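Local coordinates for SRPBCC family protein (Bacillus thuringiensis serovar konkukian, PDB 3F08) that is of unknown function but belongs to the Bet v 1-like polyketide cyclase and lipid-transport family, and so probably binds a hydrophobic ligand, at residues B[60-63]-B[68-71]. The protein carries 5 engineered substitutions. Numbering follows the deposited sequence.
Sequences LEVF and RYYT
Segments 60-63 and 69-71 run antiparallel, their axes at 155° and 4.5 Å apart at closest approach, with Glu61 and Val62 set opposite the single residue Thr71 in a classic beta bulge. Thr71 O therefore accepts from two amides, Glu61 N at 2.7 Å and Val62 N at 3.2 Å. Thr71 N returns a hydrogen bond to Val62 O at 2.8 Å, closing the hydrogen-bonded pair of Val62 and Thr71; the same Val62 O also receives a CA-H contact from Tyr70. Phe63 and Tyr70 follow as a non-hydrogen-bonded pair. Strands 55-64 and 69-74 form a hairpin within the curved antiparallel sheet of the Bet v 1-like fold, and Val62 and Phe63 also pair with a strand of the second subunit, carrying the sheet across the interface. On one face Val62 and Thr71 lie side by side, CB to CB 3.9 Å, and Thr71 OG1 shares a hydrogen bond with Thr87 OG1 of strand 81-92. The Tyr69 side chain slants across Val62, its OH 3.8 Å from Val62 CG1 and CE1 close behind, because chi1 of 78° sets CG between backbone N and carbonyl carbon. On the other face Phe63 CD2 rests 4.0 Å from Tyr70 CB, while Leu60 CD1 meets that CB at 4.2 Å. The Tyr70 ring itself runs on to pack edge-to-face with Phe24, its OH hydrogen-bonded to Arg46 NH1. Glu61 lays CB against Thr71 O, and its OE2 hydrogen-bonds Ser73 OG.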
# COMPACT_ATOMS: atom_id res chain seq x y z
N LEU B 60 -6.46 3.58 -0.82
CA LEU B 60 -5.06 3.80 -0.48
C LEU B 60 -4.42 4.65 -1.58
O LEU B 60 -4.46 4.27 -2.75
CB LEU B 60 -4.30 2.46 -0.37
CG LEU B 60 -2.80 2.55 -0.04
CD1 LEU B 60 -2.63 3.06 1.39
CD2 LEU B 60 -2.14 1.19 -0.20
N GLU B 61 -3.84 5.79 -1.21
CA GLU B 61 -3.22 6.67 -2.20
C GLU B 61 -1.70 6.59 -2.19
O GLU B 61 -1.06 6.52 -3.24
CB GLU B 61 -3.63 8.13 -1.97
CG GLU B 61 -5.12 8.43 -2.16
CD GLU B 61 -5.56 8.31 -3.61
OE1 GLU B 61 -4.70 8.33 -4.51
OE2 GLU B 61 -6.79 8.19 -3.85
N VAL B 62 -1.12 6.61 -0.99
CA VAL B 62 0.32 6.53 -0.83
C VAL B 62 0.63 5.69 0.40
O VAL B 62 -0.11 5.69 1.38
CB VAL B 62 0.97 7.93 -0.61
CG1 VAL B 62 2.48 7.81 -0.67
CG2 VAL B 62 0.48 8.94 -1.66
N PHE B 63 1.74 4.98 0.33
CA PHE B 63 2.20 4.17 1.45
C PHE B 63 3.72 4.17 1.43
O PHE B 63 4.33 4.03 0.38
CB PHE B 63 1.67 2.73 1.34
CG PHE B 63 2.21 1.81 2.39
CD1 PHE B 63 3.45 1.17 2.22
CD2 PHE B 63 1.50 1.58 3.57
CE1 PHE B 63 3.97 0.32 3.22
CE2 PHE B 63 2.00 0.74 4.57
CZ PHE B 63 3.24 0.11 4.40
N ARG B 68 7.05 5.63 7.60
CA ARG B 68 5.89 5.34 8.43
C ARG B 68 4.63 6.19 8.25
O ARG B 68 4.17 6.85 9.19
CB ARG B 68 6.31 5.35 9.91
CG ARG B 68 7.52 4.44 10.21
CD ARG B 68 7.86 4.45 11.70
NE ARG B 68 8.18 5.80 12.15
CZ ARG B 68 9.41 6.31 12.20
NH1 ARG B 68 10.46 5.58 11.82
NH2 ARG B 68 9.59 7.56 12.60
N TYR B 69 4.07 6.18 7.06
CA TYR B 69 2.84 6.91 6.83
C TYR B 69 2.09 6.34 5.64
O TYR B 69 2.67 5.63 4.81
CB TYR B 69 3.13 8.40 6.59
CG TYR B 69 3.64 8.74 5.20
CD1 TYR B 69 2.76 8.98 4.15
CD2 TYR B 69 5.01 8.85 4.95
CE1 TYR B 69 3.22 9.32 2.88
CE2 TYR B 69 5.48 9.20 3.68
CZ TYR B 69 4.58 9.43 2.65
OH TYR B 69 5.04 9.79 1.41
N TYR B 70 0.78 6.59 5.60
CA TYR B 70 -0.03 6.19 4.46
C TYR B 70 -1.06 7.28 4.28
O TYR B 70 -1.43 7.97 5.23
CB TYR B 70 -0.66 4.79 4.61
CG TYR B 70 -1.73 4.57 5.65
CD1 TYR B 70 -3.02 5.08 5.49
CD2 TYR B 70 -1.48 3.76 6.76
CE1 TYR B 70 -4.04 4.77 6.41
CE2 TYR B 70 -2.48 3.45 7.67
CZ TYR B 70 -3.75 3.96 7.50
OH TYR B 70 -4.72 3.62 8.41
N THR B 71 -1.47 7.47 3.03
CA THR B 71 -2.43 8.50 2.68
C THR B 71 -3.60 7.83 2.00
O THR B 71 -3.41 6.94 1.16
CB THR B 71 -1.78 9.51 1.70
OG1 THR B 71 -0.62 10.08 2.32
CG2 THR B 71 -2.77 10.62 1.32